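Local coordinates for putative carboxynorspermidine decarboxylase protein (Sinorhizobium meliloti, PDB 3MT1), which probably decarboxylates carboxynorspermidine and carboxyspermidine to norspermidine and spermidine, as a homodimeric enzyme dependent on pyridoxal 5'-phosphate, at residues Thr4-Asp10 / Ser239-Thr245; Asn157-His162 / Val191-Gly197; His162-Lys168 / Gly198-Phe202; Thr276-Leu280 / Ser317-Ala321. One frame throughout, in Å; residues are numbered along the deposited sequence.

Contact 1 (Thr4-Asp10 / Ser239-Thr245); sequences TPYYLID and STTLEVT
Strand 6-10 and the 240-245 part of strand 240-251 run antiparallel, their axes 4.5 Å apart at 149°. Tyr6-Glu243 and Leu8-Thr241 are the hydrogen-bonded pairs, with Glu243 N to Tyr6 O 2.8 Å and Leu8 N to Thr241 O 2.7 Å. Asp10 N to Ser239 O (3.0 Å) closes one end. At the other, Thr245 OG1 donates to Thr4 OG1 (2.6 Å), which also meets Asp260, just before the cis peptide bond that leads into Pro5. The pairing joins the N-terminal strand to the C-terminal beta domain of this fold-type III PLP-dependent decarboxylase. One face carries Tyr6, Leu8 (t, p), Thr241 (p) and Glu243. Tyr6 (chi1 p) turns its ring so that Glu243 CB sits 3.8 Å from the ring centroid, a CH-pi contact. Glu243 (m, m) curls back to take Thr241 OG1 on OE2 (2.5 Å), while OE1 pairs with Arg315. On the other face, with Tyr7 (m), Ile9 (m, t) and Thr240 (m), Leu242 (t, p) sets CD1 4.1 Å from Tyr7 CD2.

Contact 2 (Asn157-His162 / Val191-Gly197); sequences NGFMIH and VDWVSLG
Asn157, Phe159 and Trp193 bury the most surface where strands 158-160 and 193-195 run parallel, axes 4.8 Å apart and 8° from alignment. Phe159 pairs with Val194, and Met160 (a selenomethionine) with Ser195. Phe159 bonds to both neighbours of Val194: its N donates to Trp193 O (3.1 Å) and its O accepts from Ser195 N (2.9 Å). Ile161 N to Ser195 O (2.9 Å) carries the pattern on. Asn157 begins it, its O taking Asp192 N at 2.9 Å and, weakly, Trp193 N at 3.4 Å. The t rotamer of Asn157 also brings OD1 to Trp193 NE1 (2.6 Å). These are consecutive strands of the parallel (beta/alpha)8 barrel, joined through helix 170-190 in a beta-alpha-beta unit. Trp193 (chi1 p, chi2 -94°) folds its indole over the neighbouring strand: Gly158 CA lies 3.5 Å from the centroid of the six-membered ring, 15° off its normal. A CB on Gly158 would clash with this ring. Phe159 (chi1 m) points to the other face, with CE2 3.9 Å from Val191 CG1, and packs against Leu187 and Ile188 of the connecting helix. Beyond the strands, Gly197 (phi 68°) sets CA 3.3 Å from His162 ND1, at the imidazole edge; ND1 itself accepts from Gly198 N. Gly197 N donates to Ser195 OG (3.2 Å) in an ST turn; that hydroxyl also bonds Glu230.

Contact 3 (His162-Lys168 / Gly198-Phe202); sequences HNNCENK and GGIHF. With SO4 (sulfate ion), chain D.
His162 lays the edge of its imidazole against the backbone of Gly198, whose N donates to ND1 at 2.7 Å and 170°; chi1 t and chi2 91° aim the ring there. Both segments are irregular loops, following barrel strands 158-160 and 193-195. The CA atoms of Cys165 and Gly199 are 3.9 Å apart, and Cys165 O lies 3.0 Å from Gly199 CA. Gly199 has phi 74° and psi 5°, and a CB there would clash with Asn164 O and Cys165 N. A single backbone bridge then pairs Asn167 with Ile200: Asn167 N donates weakly to Gly199 O (2.7 Å), and His201 N donates to Asn167 O (2.8 Å). Asn167 (chi1 t) also passes ND2 to Asn164 OD1 (2.8 Å), a bond within 162-168. Lys168 CE lies over one face of the His201 ring, 4.2 Å from ND1. The turned Gly198-Gly199 backbone presents Gly199 N to sulfate O3 (2.9 Å); Gly232 N, Glu233 N and Tyr324 OH also bind the ion. In fold-type III PLP enzymes a glycine-rich loop of the barrel holds the cofactor phosphate, so the sulfate, probably from the crystallisation liquor, is consistent with occupation of that phosphate site by a similar tetrahedral anion.

Contact 4 (Thr276-Leu280 / Ser317-Ala321); sequences TAKVL and SFQDA
Thr276-Leu280 is an extended loop that crosses the end of strand 315-318, the touching parts running 113° apart, so the backbones meet chiefly at one point. There Lys278 and Gln319 have CA atoms 5.2 Å apart, and Gln319 N donates to Lys278 O at 2.8 Å and 167°; Phe318 CA adds a CA-H...O contact to the same oxygen (3.4 Å). A water accepts from Lys278 N (2.9 Å) and donates to Gln319 O (2.7 Å). After Gln319 the chain turns through Asp320 (phi 46°, psi 57°). In the C-terminal beta domain, this crossing seats the loop after helix 268-273 against the strand end. Phe318 (chi1 m, chi2 -65°) reaches Ala277 CB with CD1 at 3.6 Å and Val279 CG2 with CE1 at 3.8 Å; its ring also stacks with Phe301 of strand 300-306. Gln319 (m, m) doubles back, NE2 donating to Ser317 O (3.1 Å); its CG lies 3.8 Å from Leu280 CG and its CB 4.1 Å from Lys278 CB. Asp320 OD1 accepts from Lys238 N.

Contacts 1 and 4 belong to the beta domain, with centres about 10 Å apart, and meet through neighbouring strands 240-251 and 315-318: Glu243 OE1 lies 2.8 Å from Ser317 OG and Thr240 O 2.8 Å from Ala321 N, both probable hydrogen bonds. Contacts 2 and 3 belong to the barrel and share His162, contact 2 pairing the strands and contact 3 the loops that follow them. Contact 2 lies about 36 Å from contact 1, centre to centre, whereas contacts 3 and 4 approach to about 6 Å between nearest atoms. Glu233, a predicted substrate-binding residue, is close to both, its side chain about 4 Å from those of His201 and Asp320; its backbone N also binds the sulfate.

Contact 1 (Thr4-Asp10 / Ser239-Thr245)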
loop_
_atom_site.group_PDB
_atom_site.type_symbol
_atom_site.label_atom_id
_atom_site.label_comp_id
_atom_site.label_asym_id
_atom_site.label_seq_id
_atom_site.Cartn_x
_atom_site.Cartn_y
_atom_site.Cartn_z
ATOM N N THR B 4 4.312 -15.327 -13.698
ATOM C CA THR B 4 4.020 -14.945 -12.342
ATOM C C THR B 4 4.615 -13.555 -12.094
ATOM O O THR B 4 5.471 -13.118 -12.826
ATOM C CB THR B 4 4.491 -15.990 -11.315
ATOM O OG1 THR B 4 5.863 -16.276 -11.520
ATOM C CG2 THR B 4 3.708 -17.249 -11.476
ATOM N N PRO B 5 4.116 -12.834 -11.093
ATOM C CA PRO B 5 2.985 -13.184 -10.262
ATOM C C PRO B 5 1.688 -12.801 -10.946
ATOM O O PRO B 5 1.667 -11.886 -11.790
ATOM C CB PRO B 5 3.191 -12.304 -9.021
ATOM C CG PRO B 5 3.876 -11.088 -9.516
ATOM C CD PRO B 5 4.790 -11.603 -10.626
ATOM N N TYR B 6 0.615 -13.490 -10.592
ATOM C CA TYR B 6 -0.721 -13.048 -10.944
ATOM C C TYR B 6 -1.737 -13.523 -9.880
ATOM O O TYR B 6 -1.486 -14.516 -9.159
ATOM C CB TYR B 6 -1.117 -13.517 -12.355
ATOM C CG TYR B 6 -0.952 -15.002 -12.597
ATOM C CD1 TYR B 6 -1.984 -15.893 -12.330
ATOM C CD2 TYR B 6 0.235 -15.515 -13.104
ATOM C CE1 TYR B 6 -1.832 -17.267 -12.568
ATOM C CE2 TYR B 6 0.391 -16.879 -13.332
ATOM C CZ TYR B 6 -0.644 -17.745 -13.052
ATOM O OH TYR B 6 -0.480 -19.090 -13.273
ATOM N N TYR B 7 -2.845 -12.781 -9.763
ATOM C CA TYR B 7 -3.954 -13.172 -8.917
ATOM C C TYR B 7 -4.858 -13.998 -9.797
ATOM O O TYR B 7 -5.249 -13.536 -10.883
ATOM C CB TYR B 7 -4.738 -11.946 -8.453
ATOM C CG TYR B 7 -3.989 -10.904 -7.633
ATOM C CD1 TYR B 7 -3.561 -9.709 -8.224
ATOM C CD2 TYR B 7 -3.788 -11.070 -6.259
ATOM C CE1 TYR B 7 -2.889 -8.729 -7.487
ATOM C CE2 TYR B 7 -3.122 -10.094 -5.494
ATOM C CZ TYR B 7 -2.671 -8.917 -6.120
ATOM O OH TYR B 7 -2.002 -7.923 -5.405
ATOM N N LEU B 8 -5.223 -15.203 -9.363
ATOM C CA LEU B 8 -6.058 -16.063 -10.211
ATOM C C LEU B 8 -7.428 -16.218 -9.594
ATOM O O LEU B 8 -7.586 -16.813 -8.534
ATOM C CB LEU B 8 -5.395 -17.420 -10.412
ATOM C CG LEU B 8 -6.066 -18.463 -11.314
ATOM C CD1 LEU B 8 -6.413 -17.912 -12.629
ATOM C CD2 LEU B 8 -5.152 -19.689 -11.528
ATOM N N ILE B 9 -8.426 -15.652 -10.233
ATOM C CA ILE B 9 -9.751 -15.767 -9.709
ATOM C C ILE B 9 -10.416 -16.995 -10.307
ATOM O O ILE B 9 -10.611 -17.077 -11.519
ATOM C CB ILE B 9 -10.567 -14.515 -9.999
ATOM C CG1 ILE B 9 -9.929 -13.301 -9.290
ATOM C CG2 ILE B 9 -12.056 -14.738 -9.612
ATOM C CD1 ILE B 9 -10.307 -11.948 -9.951
ATOM N N ASP B 10 -10.737 -17.955 -9.443
ATOM C CA ASP B 10 -11.363 -19.183 -9.880
ATOM C C ASP B 10 -12.883 -19.003 -10.100
ATOM O O ASP B 10 -13.665 -18.908 -9.146
ATOM C CB ASP B 10 -11.064 -20.355 -8.907
ATOM C CG ASP B 10 -11.644 -21.691 -9.400
ATOM O OD1 ASP B 10 -10.858 -22.574 -9.847
ATOM O OD2 ASP B 10 -12.905 -21.852 -9.382
ATOM N N SER B 239 -11.707 -17.924 -3.042
ATOM C CA SER B 239 -12.018 -17.953 -4.451
ATOM C C SER B 239 -10.800 -17.733 -5.290
ATOM O O SER B 239 -10.782 -18.136 -6.458
ATOM C CB SER B 239 -13.025 -16.876 -4.830
ATOM O OG SER B 239 -12.353 -15.635 -4.989
ATOM N N THR B 240 -9.805 -17.063 -4.713
ATOM C CA THR B 240 -8.711 -16.519 -5.494
ATOM C C THR B 240 -7.355 -16.881 -4.899
ATOM O O THR B 240 -7.202 -16.913 -3.702
ATOM C CB THR B 240 -8.860 -14.982 -5.553
ATOM O OG1 THR B 240 -10.159 -14.652 -6.092
ATOM C CG2 THR B 240 -7.747 -14.306 -6.386
ATOM N N THR B 241 -6.363 -17.115 -5.753
ATOM C CA THR B 241 -4.990 -17.349 -5.299
ATOM C C THR B 241 -4.026 -16.299 -5.862
ATOM O O THR B 241 -4.319 -15.670 -6.893
ATOM C CB THR B 241 -4.498 -18.734 -5.727
ATOM O OG1 THR B 241 -4.708 -18.879 -7.146
ATOM C CG2 THR B 241 -5.266 -19.866 -4.966
ATOM N N LEU B 242 -2.891 -16.099 -5.182
ATOM C CA LEU B 242 -1.779 -15.350 -5.760
ATOM C C LEU B 242 -0.681 -16.347 -6.192
ATOM O O LEU B 242 -0.030 -16.945 -5.341
ATOM C CB LEU B 242 -1.223 -14.281 -4.775
ATOM C CG LEU B 242 0.054 -13.503 -5.166
ATOM C CD1 LEU B 242 -0.053 -12.801 -6.540
ATOM C CD2 LEU B 242 0.590 -12.521 -4.055
ATOM N N GLU B 243 -0.479 -16.503 -7.501
ATOM C CA GLU B 243 0.514 -17.419 -8.043
ATOM C C GLU B 243 1.936 -16.842 -8.117
ATOM O O GLU B 243 2.141 -15.799 -8.746
ATOM C CB GLU B 243 0.056 -17.871 -9.426
ATOM C CG GLU B 243 -1.350 -18.493 -9.424
ATOM C CD GLU B 243 -1.471 -19.736 -8.533
ATOM O OE1 GLU B 243 -0.548 -20.608 -8.518
ATOM O OE2 GLU B 243 -2.505 -19.848 -7.844
ATOM N N VAL B 244 2.916 -17.504 -7.500
ATOM C CA VAL B 244 4.311 -17.009 -7.537
ATOM C C VAL B 244 5.365 -18.110 -7.850
ATOM O O VAL B 244 5.074 -19.307 -7.770
ATOM C CB VAL B 244 4.748 -16.275 -6.227
ATOM C CG1 VAL B 244 3.786 -15.148 -5.860
ATOM C CG2 VAL B 244 4.889 -17.266 -5.065
ATOM N N THR B 245 6.582 -17.678 -8.184
ATOM C CA THR B 245 7.664 -18.551 -8.520
ATOM C C THR B 245 8.764 -18.307 -7.513
ATOM O O THR B 245 8.918 -17.193 -7.036
ATOM C CB THR B 245 8.180 -18.272 -9.962
ATOM O OG1 THR B 245 7.124 -18.508 -10.893
ATOM C CG2 THR B 245 9.278 -19.208 -10.336
HETATM O O HOH W 1 -7.553 -19.373 -7.921
#

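Contact 2 (Asn157-His162 / Val191-Gly197)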
loop_
_atom_site.group_PDB
_atom_site.type_symbol
_atom_site.label_atom_id
_atom_site.label_comp_id
_atom_site.label_asym_id
_atom_site.label_seq_id
_atom_site.Cartn_x
_atom_site.Cartn_y
_atom_site.Cartn_z
ATOM N N ASN B 157 -34.629 7.586 7.079
ATOM C CA ASN B 157 -35.468 6.565 6.498
ATOM C C ASN B 157 -34.856 5.173 6.811
ATOM O O ASN B 157 -35.498 4.132 6.635
ATOM C CB ASN B 157 -35.479 6.865 5.001
ATOM C CG ASN B 157 -36.069 5.783 4.178
ATOM O OD1 ASN B 157 -35.401 5.254 3.309
ATOM N ND2 ASN B 157 -37.340 5.490 4.375
ATOM N N GLY B 158 -33.608 5.189 7.290
ATOM C CA GLY B 158 -32.821 3.986 7.430
ATOM C C GLY B 158 -31.638 4.127 8.359
ATOM O O GLY B 158 -31.174 5.232 8.642
ATOM N N PHE B 159 -31.157 2.992 8.848
ATOM C CA PHE B 159 -29.955 2.982 9.663
ATOM C C PHE B 159 -28.942 2.028 9.090
ATOM O O PHE B 159 -29.289 1.030 8.446
ATOM C CB PHE B 159 -30.249 2.548 11.092
ATOM C CG PHE B 159 -31.159 3.468 11.840
ATOM C CD1 PHE B 159 -30.881 4.825 11.929
ATOM C CD2 PHE B 159 -32.271 2.972 12.483
ATOM C CE1 PHE B 159 -31.715 5.672 12.628
ATOM C CE2 PHE B 159 -33.114 3.817 13.199
ATOM C CZ PHE B 159 -32.841 5.166 13.270
HETATM N N MSE B 160 -27.679 2.358 9.328
HETATM C CA MSE B 160 -26.587 1.450 9.059
HETATM C C MSE B 160 -25.960 1.078 10.396
HETATM O O MSE B 160 -25.804 1.939 11.254
HETATM C CB MSE B 160 -25.562 2.093 8.139
HETATM C CG MSE B 160 -24.469 1.130 7.754
HETATM SE SE MSE B 160 -22.718 1.968 7.701
HETATM C CE MSE B 160 -22.705 2.384 5.820
ATOM N N ILE B 161 -25.640 -0.206 10.563
ATOM C CA ILE B 161 -24.950 -0.721 11.751
ATOM C C ILE B 161 -23.959 -1.768 11.294
ATOM O O ILE B 161 -24.340 -2.746 10.673
ATOM C CB ILE B 161 -25.930 -1.395 12.761
ATOM C CG1 ILE B 161 -26.708 -0.357 13.563
ATOM C CG2 ILE B 161 -25.193 -2.294 13.729
ATOM C CD1 ILE B 161 -28.037 0.004 12.921
ATOM N N HIS B 162 -22.686 -1.565 11.575
ATOM C CA HIS B 162 -21.671 -2.498 11.129
ATOM C C HIS B 162 -20.718 -2.722 12.301
ATOM O O HIS B 162 -19.760 -1.964 12.527
ATOM C CB HIS B 162 -20.978 -1.969 9.862
ATOM C CG HIS B 162 -19.819 -2.803 9.398
ATOM N ND1 HIS B 162 -19.952 -3.833 8.495
ATOM C CD2 HIS B 162 -18.497 -2.737 9.696
ATOM C CE1 HIS B 162 -18.769 -4.375 8.265
ATOM N NE2 HIS B 162 -17.868 -3.729 8.981
ATOM N N VAL B 191 -38.264 3.213 11.037
ATOM C CA VAL B 191 -37.690 3.462 9.718
ATOM C C VAL B 191 -38.050 2.314 8.814
ATOM O O VAL B 191 -38.686 1.362 9.254
ATOM C CB VAL B 191 -36.158 3.646 9.747
ATOM C CG1 VAL B 191 -35.790 4.852 10.567
ATOM C CG2 VAL B 191 -35.471 2.419 10.284
ATOM N N ASP B 192 -37.656 2.377 7.548
ATOM C CA ASP B 192 -38.054 1.293 6.689
ATOM C C ASP B 192 -36.941 0.478 6.053
ATOM O O ASP B 192 -37.225 -0.433 5.295
ATOM C CB ASP B 192 -39.160 1.716 5.708
ATOM C CG ASP B 192 -38.735 2.810 4.816
ATOM O OD1 ASP B 192 -37.544 2.787 4.484
ATOM O OD2 ASP B 192 -39.563 3.683 4.463
ATOM N N TRP B 193 -35.683 0.745 6.417
ATOM C CA TRP B 193 -34.585 -0.166 6.046
ATOM C C TRP B 193 -33.400 -0.092 6.986
ATOM O O TRP B 193 -33.136 0.943 7.588
ATOM C CB TRP B 193 -34.117 0.031 4.601
ATOM C CG TRP B 193 -33.606 1.400 4.305
ATOM C CD1 TRP B 193 -34.320 2.425 3.785
ATOM C CD2 TRP B 193 -32.264 1.910 4.515
ATOM N NE1 TRP B 193 -33.512 3.543 3.638
ATOM C CE2 TRP B 193 -32.258 3.258 4.088
ATOM C CE3 TRP B 193 -31.082 1.359 5.028
ATOM C CZ2 TRP B 193 -31.131 4.070 4.153
ATOM C CZ3 TRP B 193 -29.945 2.175 5.095
ATOM C CH2 TRP B 193 -29.984 3.520 4.651
ATOM N N VAL B 194 -32.679 -1.206 7.075
ATOM C CA VAL B 194 -31.502 -1.350 7.937
ATOM C C VAL B 194 -30.424 -2.120 7.210
ATOM O O VAL B 194 -30.706 -3.122 6.549
ATOM C CB VAL B 194 -31.818 -2.151 9.217
ATOM C CG1 VAL B 194 -30.553 -2.356 10.035
ATOM C CG2 VAL B 194 -32.830 -1.421 10.060
ATOM N N SER B 195 -29.192 -1.657 7.329
ATOM C CA SER B 195 -28.075 -2.386 6.792
ATOM C C SER B 195 -27.279 -2.930 7.945
ATOM O O SER B 195 -26.809 -2.170 8.826
ATOM C CB SER B 195 -27.180 -1.491 5.958
ATOM O OG SER B 195 -25.825 -1.911 6.128
ATOM N N LEU B 196 -27.112 -4.242 7.944
ATOM C CA LEU B 196 -26.386 -4.866 9.024
ATOM C C LEU B 196 -24.891 -4.973 8.773
ATOM O O LEU B 196 -24.203 -5.587 9.564
ATOM C CB LEU B 196 -26.983 -6.227 9.360
ATOM C CG LEU B 196 -28.382 -6.132 9.951
ATOM C CD1 LEU B 196 -29.007 -7.539 10.061
ATOM C CD2 LEU B 196 -28.340 -5.382 11.288
ATOM N N GLY B 197 -24.395 -4.368 7.692
ATOM C CA GLY B 197 -22.967 -4.401 7.367
ATOM C C GLY B 197 -22.383 -5.745 6.951
ATOM O O GLY B 197 -23.095 -6.633 6.479
#

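Contact 3 (His162-Lys168 / Gly198-Phe202)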
loop_
_atom_site.group_PDB
_atom_site.type_symbol
_atom_site.label_atom_id
_atom_site.label_comp_id
_atom_site.label_asym_id
_atom_site.label_seq_id
_atom_site.Cartn_x
_atom_site.Cartn_y
_atom_site.Cartn_z
ATOM N N HIS B 162 -22.686 -1.565 11.575
ATOM C CA HIS B 162 -21.671 -2.498 11.129
ATOM C C HIS B 162 -20.718 -2.722 12.301
ATOM O O HIS B 162 -19.760 -1.964 12.527
ATOM C CB HIS B 162 -20.978 -1.969 9.862
ATOM C CG HIS B 162 -19.819 -2.803 9.398
ATOM N ND1 HIS B 162 -19.952 -3.833 8.495
ATOM C CD2 HIS B 162 -18.497 -2.737 9.696
ATOM C CE1 HIS B 162 -18.769 -4.375 8.265
ATOM N NE2 HIS B 162 -17.868 -3.729 8.981
ATOM N N ASN B 163 -21.041 -3.751 13.084
ATOM C CA ASN B 163 -20.224 -4.159 14.225
ATOM C C ASN B 163 -19.360 -5.396 13.962
ATOM O O ASN B 163 -18.186 -5.433 14.364
ATOM C CB ASN B 163 -21.089 -4.370 15.466
ATOM C CG ASN B 163 -22.355 -5.126 15.161
ATOM O OD1 ASN B 163 -22.808 -5.142 14.019
ATOM N ND2 ASN B 163 -22.948 -5.753 16.184
ATOM N N ASN B 164 -19.920 -6.402 13.296
ATOM C CA ASN B 164 -19.208 -7.669 13.114
ATOM C C ASN B 164 -17.913 -7.523 12.344
ATOM O O ASN B 164 -17.749 -6.581 11.569
ATOM C CB ASN B 164 -20.114 -8.704 12.463
ATOM C CG ASN B 164 -21.404 -8.859 13.204
ATOM O OD1 ASN B 164 -21.535 -9.730 14.065
ATOM N ND2 ASN B 164 -22.357 -7.982 12.918
ATOM N N CYS B 165 -16.987 -8.448 12.561
ATOM C CA CYS B 165 -15.706 -8.308 11.927
ATOM C C CYS B 165 -15.197 -9.543 11.197
ATOM O O CYS B 165 -15.174 -9.575 9.984
ATOM C CB CYS B 165 -14.688 -7.777 12.916
ATOM S SG CYS B 165 -13.246 -7.147 12.034
ATOM N N GLU B 166 -14.766 -10.562 11.906
ATOM C CA GLU B 166 -14.350 -11.759 11.198
ATOM C C GLU B 166 -15.355 -12.823 11.569
ATOM O O GLU B 166 -15.036 -14.004 11.555
ATOM C CB GLU B 166 -12.937 -12.181 11.628
ATOM C CG GLU B 166 -12.811 -12.709 13.114
ATOM C CD GLU B 166 -11.500 -12.277 13.821
ATOM O OE1 GLU B 166 -11.144 -12.871 14.877
ATOM O OE2 GLU B 166 -10.842 -11.340 13.325
ATOM N N ASN B 167 -16.571 -12.387 11.889
ATOM C CA ASN B 167 -17.536 -13.192 12.603
ATOM C C ASN B 167 -17.976 -14.455 11.887
ATOM O O ASN B 167 -18.831 -14.435 10.997
ATOM C CB ASN B 167 -18.728 -12.348 13.026
ATOM C CG ASN B 167 -19.521 -12.989 14.120
ATOM O OD1 ASN B 167 -19.337 -14.167 14.448
ATOM N ND2 ASN B 167 -20.412 -12.215 14.711
ATOM N N LYS B 168 -17.393 -15.553 12.341
ATOM C CA LYS B 168 -17.439 -16.844 11.695
ATOM C C LYS B 168 -18.394 -17.762 12.460
ATOM O O LYS B 168 -18.581 -18.924 12.093
ATOM C CB LYS B 168 -16.005 -17.401 11.693
ATOM C CG LYS B 168 -15.690 -18.605 10.784
ATOM C CD LYS B 168 -14.169 -18.787 10.615
ATOM C CE LYS B 168 -13.638 -17.805 9.570
ATOM N NZ LYS B 168 -12.202 -18.060 9.223
ATOM N N GLY B 198 -21.075 -5.886 7.127
ATOM C CA GLY B 198 -20.350 -7.052 6.702
ATOM C C GLY B 198 -19.683 -7.713 7.885
ATOM O O GLY B 198 -20.175 -7.659 9.016
ATOM N N GLY B 199 -18.553 -8.346 7.628
ATOM C CA GLY B 199 -17.817 -9.017 8.678
ATOM C C GLY B 199 -18.465 -10.306 9.118
ATOM O O GLY B 199 -17.992 -10.923 10.073
ATOM N N ILE B 200 -19.545 -10.716 8.443
ATOM C CA ILE B 200 -20.280 -11.947 8.821
ATOM C C ILE B 200 -19.993 -13.059 7.822
ATOM O O ILE B 200 -20.411 -12.962 6.660
ATOM C CB ILE B 200 -21.870 -11.751 8.893
ATOM C CG1 ILE B 200 -22.276 -10.417 9.536
ATOM C CG2 ILE B 200 -22.557 -12.952 9.619
ATOM C CD1 ILE B 200 -23.698 -9.957 9.139
ATOM N N HIS B 201 -19.342 -14.124 8.277
ATOM C CA HIS B 201 -18.825 -15.156 7.362
ATOM C C HIS B 201 -19.823 -16.272 7.091
ATOM O O HIS B 201 -19.555 -17.450 7.396
ATOM C CB HIS B 201 -17.488 -15.709 7.880
ATOM C CG HIS B 201 -16.501 -16.012 6.796
ATOM N ND1 HIS B 201 -16.283 -17.290 6.320
ATOM C CD2 HIS B 201 -15.688 -15.198 6.080
ATOM C CE1 HIS B 201 -15.362 -17.253 5.372
ATOM N NE2 HIS B 201 -14.990 -15.991 5.203
ATOM N N PHE B 202 -20.978 -15.896 6.521
ATOM C CA PHE B 202 -22.054 -16.855 6.265
ATOM C C PHE B 202 -21.885 -17.742 5.037
ATOM O O PHE B 202 -22.646 -18.689 4.852
ATOM C CB PHE B 202 -23.430 -16.201 6.279
ATOM C CG PHE B 202 -23.607 -15.141 5.254
ATOM C CD1 PHE B 202 -24.122 -15.456 3.996
ATOM C CD2 PHE B 202 -23.274 -13.823 5.544
ATOM C CE1 PHE B 202 -24.299 -14.481 3.038
ATOM C CE2 PHE B 202 -23.435 -12.831 4.582
ATOM C CZ PHE B 202 -23.957 -13.162 3.318
HETATM S S SO4 D . -16.005 -7.395 5.289
HETATM O O1 SO4 D . -15.499 -7.676 6.625
HETATM O O2 SO4 D . -15.010 -7.717 4.281
HETATM O O3 SO4 D . -17.170 -8.273 5.133
HETATM O O4 SO4 D . -16.436 -5.996 5.161
#

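Contact 4 (Thr276-Leu280 / Ser317-Ala321)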
loop_
_atom_site.group_PDB
_atom_site.type_symbol
_atom_site.label_atom_id
_atom_site.label_comp_id
_atom_site.label_asym_id
_atom_site.label_seq_id
_atom_site.Cartn_x
_atom_site.Cartn_y
_atom_site.Cartn_z
ATOM N N THR B 276 0.382 -13.802 8.370
ATOM C CA THR B 276 1.089 -14.626 7.442
ATOM C C THR B 276 0.122 -15.135 6.388
ATOM O O THR B 276 -1.055 -15.215 6.639
ATOM C CB THR B 276 1.602 -15.803 8.197
ATOM O OG1 THR B 276 0.479 -16.443 8.811
ATOM C CG2 THR B 276 2.610 -15.337 9.312
ATOM N N ALA B 277 0.631 -15.481 5.213
ATOM C CA ALA B 277 -0.208 -15.934 4.120
ATOM C C ALA B 277 -0.580 -17.406 4.281
ATOM O O ALA B 277 -0.304 -18.005 5.322
ATOM C CB ALA B 277 0.473 -15.666 2.775
ATOM N N LYS B 278 -1.218 -18.003 3.285
ATOM C CA LYS B 278 -1.572 -19.423 3.415
ATOM C C LYS B 278 -1.165 -20.288 2.238
ATOM O O LYS B 278 -1.336 -19.882 1.084
ATOM C CB LYS B 278 -3.058 -19.593 3.672
ATOM C CG LYS B 278 -3.462 -19.266 5.071
ATOM C CD LYS B 278 -4.981 -19.184 5.173
ATOM C CE LYS B 278 -5.492 -17.817 4.752
ATOM N NZ LYS B 278 -4.549 -16.776 5.265
ATOM N N VAL B 279 -0.668 -21.485 2.559
ATOM C CA VAL B 279 -0.237 -22.470 1.593
ATOM C C VAL B 279 -0.955 -23.817 1.825
ATOM O O VAL B 279 -1.484 -24.083 2.913
ATOM C CB VAL B 279 1.297 -22.593 1.630
ATOM C CG1 VAL B 279 1.782 -23.556 0.605
ATOM C CG2 VAL B 279 1.924 -21.216 1.334
ATOM N N LEU B 280 -1.003 -24.647 0.780
ATOM C CA LEU B 280 -1.615 -25.976 0.844
ATOM C C LEU B 280 -0.735 -27.017 0.172
ATOM O O LEU B 280 -0.112 -26.741 -0.845
ATOM C CB LEU B 280 -2.979 -26.004 0.158
ATOM C CG LEU B 280 -4.169 -25.222 0.699
ATOM C CD1 LEU B 280 -5.346 -25.440 -0.244
ATOM C CD2 LEU B 280 -4.539 -25.596 2.127
ATOM N N SER B 317 1.377 -21.152 -4.604
ATOM C CA SER B 317 0.073 -20.471 -4.653
ATOM C C SER B 317 -0.384 -19.952 -3.275
ATOM O O SER B 317 -0.780 -20.731 -2.421
ATOM C CB SER B 317 -1.027 -21.415 -5.191
ATOM O OG SER B 317 -0.562 -22.236 -6.242
ATOM N N PHE B 318 -0.377 -18.647 -3.050
ATOM C CA PHE B 318 -0.960 -18.170 -1.796
ATOM C C PHE B 318 -2.458 -18.219 -1.879
ATOM O O PHE B 318 -3.058 -17.746 -2.823
ATOM C CB PHE B 318 -0.390 -16.817 -1.367
ATOM C CG PHE B 318 1.077 -16.890 -1.098
ATOM C CD1 PHE B 318 1.556 -17.663 -0.056
ATOM C CD2 PHE B 318 1.996 -16.261 -1.941
ATOM C CE1 PHE B 318 2.926 -17.781 0.186
ATOM C CE2 PHE B 318 3.372 -16.357 -1.716
ATOM C CZ PHE B 318 3.839 -17.133 -0.646
ATOM N N GLN B 319 -3.049 -18.821 -0.878
ATOM C CA GLN B 319 -4.477 -19.094 -0.890
ATOM C C GLN B 319 -5.265 -17.891 -0.393
ATOM O O GLN B 319 -4.718 -17.016 0.300
ATOM C CB GLN B 319 -4.786 -20.332 -0.028
ATOM C CG GLN B 319 -4.055 -21.591 -0.468
ATOM C CD GLN B 319 -4.415 -22.039 -1.886
ATOM O OE1 GLN B 319 -5.596 -22.144 -2.267
ATOM N NE2 GLN B 319 -3.388 -22.301 -2.679
ATOM N N ASP B 320 -6.550 -17.874 -0.736
ATOM C CA ASP B 320 -7.480 -16.848 -0.293
ATOM C C ASP B 320 -6.936 -15.437 -0.430
ATOM O O ASP B 320 -6.883 -14.695 0.543
ATOM C CB ASP B 320 -7.889 -17.076 1.156
ATOM C CG ASP B 320 -9.229 -16.450 1.465
ATOM O OD1 ASP B 320 -9.925 -16.085 0.484
ATOM O OD2 ASP B 320 -9.602 -16.345 2.656
ATOM N N ALA B 321 -6.554 -15.060 -1.638
ATOM C CA ALA B 321 -5.933 -13.786 -1.838
ATOM C C ALA B 321 -6.807 -12.706 -2.485
ATOM O O ALA B 321 -6.274 -11.712 -2.944
ATOM C CB ALA B 321 -4.660 -13.983 -2.638
HETATM O O HOH W 2 -2.654 -16.068 1.726
#